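Local atomic coordinates of 16.4 kDa salivary peptide (Culex quinquefasciatus, PDB entry 7KC8), a protein that is of unknown function but, as a mosquito salivary protein with a ricin-type beta-trefoil fold, may bind sugars. Residues K17-W22 and E105-S110; Y60-S65 and G80-N85. All blocks are in the same frame, centred on the assembly; numbering follows the deposited sequence.

Both contacts belong to one helix-free beta-trefoil chain, with about 15 Å between their centres. Contact 1 joins strand 17-21 to strand 105-109 in the interior, its centre about 6 Å from that of the chain; aliphatic side chains pack on each other and on backbone, with no hydrogen bond between the segments. Contact 2, about 11 Å from the chain centre and partly buried, sets strand 60-63 against the loop 80-85 through peptide groups, with Ala84, Tyr62 and Asn85 around them, a hydrogen bond and a bridging water. Strand 72-77 ties the two: it pairs with strand 60-63 and with strand 115-118, which in turn pairs with strand 105-109.

Contact 1: K17-W22 and E105-S110; sequences KHINMW and ECLVIS
Aliphatic side chains and the backbone they touch carry this crossing of strands 17-21 and 105-109, with no hydrogen bond between the segments. The strand axes pass 8.5 Å apart at 99°, too steeply for a backbone ladder. Among the apolar side chains, Ile19 and Leu107 meet tip to tip, CD1 of Ile19 standing 4.1 Å from CD2 of Leu107. The extended chi2 of Ile19 (174°) carries its CD1 to this meeting. Ile109 crosses Ile19 obliquely, its CD1 4.2 Å from Ile19 CG1. The same methyl reaches Lys17 CB at 3.8 Å, so one delta carbon serves two neighbours.

Apolar against backbone is the second kind: Ile109 CD1 lies 3.4 Å from the carbonyl O of Lys17. A long, branched isoleucine suits this position because it must span the gap to a strand running across it. Lysine suits the margin, since its CB packs here while the chain, bent at chi2 (-65°), leads NZ away to a salt bridge with Asp36.

Strand 8-12 pairs with strand 17-21 and contributes Leu10 beside Ile19 and Phe12 beside Ile109. Leu107 also touches Val115 and Thr117 of strand 115-118, so the Ile19-Leu107-Ile109 part lies in the trefoil interior while Lys17 stands at its margin.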
loop_
_atom_site.group_PDB
_atom_site.type_symbol
_atom_site.label_atom_id
_atom_site.label_comp_id
_atom_site.label_asym_id
_atom_site.label_seq_id
_atom_site.Cartn_x
_atom_site.Cartn_y
_atom_site.Cartn_z
ATOM N N LYS A 17 10.468 2.715 -6.726
ATOM C CA LYS A 17 9.905 3.657 -5.766
ATOM C C LYS A 17 9.257 2.915 -4.604
ATOM O O LYS A 17 8.457 1.995 -4.819
ATOM C CB LYS A 17 8.876 4.573 -6.432
ATOM C CG LYS A 17 9.462 5.559 -7.431
ATOM C CD LYS A 17 10.384 6.587 -6.762
ATOM C CE LYS A 17 10.711 7.728 -7.721
ATOM N NZ LYS A 17 11.246 8.917 -7.007
ATOM N N HIS A 18 9.564 3.369 -3.405
ATOM C CA HIS A 18 8.893 2.847 -2.201
ATOM C C HIS A 18 7.697 3.743 -1.911
ATOM O O HIS A 18 7.662 4.842 -2.370
ATOM C CB HIS A 18 9.808 2.895 -0.992
ATOM C CG HIS A 18 10.979 1.989 -1.050
ATOM N ND1 HIS A 18 11.097 0.914 -0.250
ATOM C CD2 HIS A 18 12.099 2.031 -1.776
ATOM C CE1 HIS A 18 12.227 0.320 -0.496
ATOM N NE2 HIS A 18 12.842 0.976 -1.416
ATOM N N ILE A 19 6.704 3.219 -1.227
ATOM C CA ILE A 19 5.584 4.025 -0.756
ATOM C C ILE A 19 6.060 4.865 0.424
ATOM O O ILE A 19 6.345 4.325 1.497
ATOM C CB ILE A 19 4.394 3.147 -0.344
ATOM C CG1 ILE A 19 3.876 2.306 -1.503
ATOM C CG2 ILE A 19 3.265 4.010 0.188
ATOM C CD1 ILE A 19 2.787 1.338 -1.064
ATOM N N ASN A 20 6.125 6.179 0.241
ATOM C CA ASN A 20 6.423 7.097 1.332
ATOM C C ASN A 20 5.153 7.844 1.733
ATOM O O ASN A 20 4.159 7.871 1.002
ATOM C CB ASN A 20 7.522 8.097 0.936
ATOM C CG ASN A 20 8.857 7.429 0.673
ATOM O OD1 ASN A 20 8.970 6.204 0.727
ATOM N ND2 ASN A 20 9.865 8.225 0.357
ATOM N N MET A 21 5.184 8.426 2.920
ATOM C CA MET A 21 4.010 9.142 3.449
ATOM C C MET A 21 4.415 10.537 3.940
ATOM O O MET A 21 5.599 10.770 4.185
ATOM C CB MET A 21 3.396 8.339 4.598
ATOM C CG MET A 21 4.408 7.879 5.623
ATOM S SD MET A 21 3.865 6.624 6.750
ATOM C CE MET A 21 5.360 6.352 7.681
ATOM N N TRP A 22 3.435 11.419 4.061
ATOM C CA TRP A 22 3.658 12.758 4.583
ATOM C C TRP A 22 4.010 12.711 6.066
ATOM O O TRP A 22 3.608 11.799 6.799
ATOM C CB TRP A 22 2.421 13.632 4.365
ATOM C CG TRP A 22 2.480 14.404 3.089
ATOM C CD1 TRP A 22 2.695 13.905 1.836
ATOM C CD2 TRP A 22 2.313 15.815 2.932
ATOM N NE1 TRP A 22 2.672 14.918 0.907
ATOM C CE2 TRP A 22 2.436 16.101 1.553
ATOM C CE3 TRP A 22 2.065 16.861 3.818
ATOM C CZ2 TRP A 22 2.327 17.391 1.043
ATOM C CZ3 TRP A 22 1.952 18.150 3.310
ATOM C CH2 TRP A 22 2.084 18.403 1.935
ATOM N N GLU A 105 -8.812 -3.226 -8.210
ATOM C CA GLU A 105 -7.855 -2.391 -8.971
ATOM C C GLU A 105 -6.471 -2.649 -8.399
ATOM O O GLU A 105 -6.364 -2.812 -7.223
ATOM C CB GLU A 105 -8.183 -0.912 -8.843
ATOM C CG GLU A 105 -8.994 -0.350 -9.966
ATOM C CD GLU A 105 -9.777 0.877 -9.558
ATOM O OE1 GLU A 105 -10.955 0.934 -9.845
ATOM O OE2 GLU A 105 -9.186 1.748 -8.949
ATOM N N CYS A 106 -5.464 -2.618 -9.249
ATOM C CA CYS A 106 -4.082 -2.925 -8.829
ATOM C C CYS A 106 -3.432 -1.746 -8.121
ATOM O O CYS A 106 -3.603 -0.633 -8.555
ATOM C CB CYS A 106 -3.221 -3.295 -10.026
ATOM S SG CYS A 106 -4.049 -4.430 -11.155
ATOM N N LEU A 107 -2.726 -2.028 -7.043
ATOM C CA LEU A 107 -1.937 -0.956 -6.437
ATOM C C LEU A 107 -0.696 -0.766 -7.311
ATOM O O LEU A 107 -0.085 -1.740 -7.736
ATOM C CB LEU A 107 -1.572 -1.285 -5.002
ATOM C CG LEU A 107 -0.846 -0.139 -4.328
ATOM C CD1 LEU A 107 -1.807 0.984 -4.013
ATOM C CD2 LEU A 107 -0.141 -0.633 -3.092
ATOM N N VAL A 108 -0.337 0.482 -7.508
ATOM C CA VAL A 108 0.749 0.846 -8.432
ATOM C C VAL A 108 1.319 2.205 -8.021
ATOM O O VAL A 108 0.651 2.941 -7.336
ATOM C CB VAL A 108 0.073 0.913 -9.808
ATOM C CG1 VAL A 108 0.094 2.278 -10.452
ATOM C CG2 VAL A 108 0.443 -0.217 -10.736
ATOM N N ILE A 109 2.574 2.449 -8.366
ATOM C CA ILE A 109 3.161 3.807 -8.241
ATOM C C ILE A 109 3.271 4.324 -9.675
ATOM O O ILE A 109 3.881 3.676 -10.473
ATOM C CB ILE A 109 4.477 3.819 -7.464
ATOM C CG1 ILE A 109 4.272 3.368 -6.026
ATOM C CG2 ILE A 109 5.097 5.194 -7.529
ATOM C CD1 ILE A 109 5.483 3.501 -5.184
ATOM N N SER A 110 2.675 5.466 -9.964
ATOM C CA SER A 110 2.609 5.986 -11.323
ATOM C C SER A 110 3.936 6.605 -11.750
ATOM O O SER A 110 4.859 6.799 -10.951
ATOM C CB SER A 110 1.507 7.035 -11.453
ATOM O OG SER A 110 2.021 8.318 -11.132
#

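Contact 2: Y60-S65 and G80-N85; sequences YLYAES and GTTDAN
The carbonyl O of Ala84 is the tight point between strand 60-63 and the loop 80-85. It accepts a hydrogen bond from Ala63 N at 3.1 Å, with an N-H...O angle of 146° and the donor 31° out of the carbonyl plane. Tyr62 CA makes a CA-H...O contact with the same oxygen, which Asn100 ND2 also grips from outside the two segments. A second CA-H...O contact runs the other way, from Asn85 CA to Leu61 O at 3.2 Å. Beside the hydrogen bond Ala84 CB lies 3.4 Å from Ala63 O, a place suited to a small methyl, and Ala84 CB meets Ala63 CB at 4.5 Å.

The loop's shape rests on an ST turn, in which Thr82 OG1, anti to its own backbone N, accepts from Ala84 N at 3.1 Å in a nearly straight bond. In this beta-trefoil the loop leads from strand 72-77, the antiparallel partner of strand 60-63, to strand 87-92. Threonine fits because its hydroxyl closes the turn while its CG2 packs against Tyr62 CB.

Tyr62 takes the crowded chi1 position (78°); its ring crosses Thr82 obliquely, CD2 3.7 Å from OG1, and is buried by neighbours such as Lys75 and Tyr29. The more open side lies at partly exposed Tyr60, Thr82 and Asn85, with exposed Asp83 turned away from the strand. Tyr60 comes nearest Asn85 through CB, 4.3 Å from Asn85 CB; its ring runs outward, where OH bonds Glu44 and Lys51 makes a cation-pi contact. A water here links Leu61 O and Asn85 O, two acceptors that need a donor between them, and Trp87 NE1 also binds Leu61 O.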
loop_
_atom_site.group_PDB
_atom_site.type_symbol
_atom_site.label_atom_id
_atom_site.label_comp_id
_atom_site.label_asym_id
_atom_site.label_seq_id
_atom_site.Cartn_x
_atom_site.Cartn_y
_atom_site.Cartn_z
ATOM N N TYR A 60 -4.599 2.733 8.418
ATOM C CA TYR A 60 -4.666 1.656 7.449
ATOM C C TYR A 60 -4.726 2.188 6.028
ATOM O O TYR A 60 -5.558 3.048 5.714
ATOM C CB TYR A 60 -5.849 0.740 7.744
ATOM C CG TYR A 60 -5.468 -0.215 8.831
ATOM C CD1 TYR A 60 -4.448 -1.134 8.626
ATOM C CD2 TYR A 60 -6.075 -0.166 10.081
ATOM C CE1 TYR A 60 -4.061 -2.001 9.618
ATOM C CE2 TYR A 60 -5.689 -1.040 11.087
ATOM C CZ TYR A 60 -4.682 -1.954 10.850
ATOM O OH TYR A 60 -4.289 -2.828 11.843
ATOM N N LEU A 61 -3.834 1.669 5.186
ATOM C CA LEU A 61 -3.860 1.922 3.746
ATOM C C LEU A 61 -5.247 1.674 3.181
ATOM O O LEU A 61 -5.855 0.632 3.432
ATOM C CB LEU A 61 -2.851 1.005 3.043
ATOM C CG LEU A 61 -2.418 1.409 1.633
ATOM C CD1 LEU A 61 -1.557 2.631 1.765
ATOM C CD2 LEU A 61 -1.686 0.285 0.911
ATOM N N TYR A 62 -5.745 2.627 2.401
ATOM C CA TYR A 62 -7.049 2.461 1.771
ATOM C C TYR A 62 -7.084 3.251 0.481
ATOM O O TYR A 62 -6.188 4.046 0.188
ATOM C CB TYR A 62 -8.192 2.907 2.670
ATOM C CG TYR A 62 -8.362 4.409 2.725
ATOM C CD1 TYR A 62 -7.397 5.217 3.312
ATOM C CD2 TYR A 62 -9.489 5.020 2.191
ATOM C CE1 TYR A 62 -7.547 6.582 3.367
ATOM C CE2 TYR A 62 -9.647 6.392 2.243
ATOM C CZ TYR A 62 -8.673 7.171 2.834
ATOM O OH TYR A 62 -8.831 8.542 2.890
ATOM N N ALA A 63 -8.149 3.019 -0.287
ATOM C CA ALA A 63 -8.343 3.644 -1.585
ATOM C C ALA A 63 -9.555 4.560 -1.533
ATOM O O ALA A 63 -10.586 4.206 -0.966
ATOM C CB ALA A 63 -8.522 2.589 -2.685
ATOM N N GLU A 64 -9.424 5.732 -2.131
ATOM C CA GLU A 64 -10.518 6.690 -2.153
ATOM C C GLU A 64 -11.682 6.173 -2.996
ATOM O O GLU A 64 -11.552 5.227 -3.776
ATOM C CB GLU A 64 -10.035 8.038 -2.680
ATOM C CG GLU A 64 -9.395 8.910 -1.605
ATOM C CD GLU A 64 -10.410 9.428 -0.582
ATOM O OE1 GLU A 64 -11.640 9.274 -0.801
ATOM O OE2 GLU A 64 -9.975 9.990 0.450
ATOM N N SER A 65 -12.837 6.827 -2.825
ATOM C CA SER A 65 -14.117 6.360 -3.355
ATOM C C SER A 65 -14.352 6.758 -4.804
ATOM O O SER A 65 -15.270 6.221 -5.434
ATOM C CB SER A 65 -15.279 6.891 -2.500
ATOM N N GLY A 80 -11.717 7.963 11.287
ATOM C CA GLY A 80 -12.924 7.525 10.630
ATOM C C GLY A 80 -12.900 6.037 10.362
ATOM O O GLY A 80 -12.096 5.281 10.909
ATOM N N THR A 81 -13.815 5.625 9.503
ATOM C CA THR A 81 -13.939 4.242 9.088
ATOM C C THR A 81 -13.831 4.184 7.571
ATOM O O THR A 81 -14.030 5.180 6.875
ATOM C CB THR A 81 -15.277 3.631 9.534
ATOM O OG1 THR A 81 -15.642 4.172 10.809
ATOM C CG2 THR A 81 -15.166 2.122 9.649
ATOM N N THR A 82 -13.512 3.002 7.059
ATOM C CA THR A 82 -13.506 2.813 5.624
ATOM C C THR A 82 -13.774 1.356 5.309
ATOM O O THR A 82 -13.532 0.460 6.122
ATOM C CB THR A 82 -12.181 3.237 4.988
ATOM O OG1 THR A 82 -12.254 3.009 3.577
ATOM C CG2 THR A 82 -11.032 2.425 5.577
ATOM N N ASP A 83 -14.266 1.151 4.096
ATOM C CA ASP A 83 -14.561 -0.147 3.522
ATOM C C ASP A 83 -13.499 -0.596 2.521
ATOM O O ASP A 83 -13.575 -1.722 2.015
ATOM C CB ASP A 83 -15.927 -0.091 2.825
ATOM C CG ASP A 83 -16.603 -1.430 2.795
ATOM O OD1 ASP A 83 -15.987 -2.385 3.329
ATOM O OD2 ASP A 83 -17.737 -1.533 2.254
ATOM N N ALA A 84 -12.528 0.264 2.207
ATOM C CA ALA A 84 -11.616 0.056 1.083
ATOM C C ALA A 84 -10.179 -0.091 1.564
ATOM O O ALA A 84 -9.242 0.374 0.910
ATOM C CB ALA A 84 -11.736 1.200 0.071
ATOM N N ASN A 85 -10.004 -0.728 2.720
ATOM C CA ASN A 85 -8.713 -0.856 3.374
ATOM C C ASN A 85 -8.226 -2.299 3.412
ATOM O O ASN A 85 -7.309 -2.618 4.182
ATOM C CB ASN A 85 -8.792 -0.293 4.791
ATOM C CG ASN A 85 -9.806 -1.031 5.656
ATOM O OD1 ASN A 85 -10.482 -1.967 5.203
ATOM N ND2 ASN A 85 -9.900 -0.627 6.912
HETATM O O HOH W 1 -5.094 -1.547 4.771
#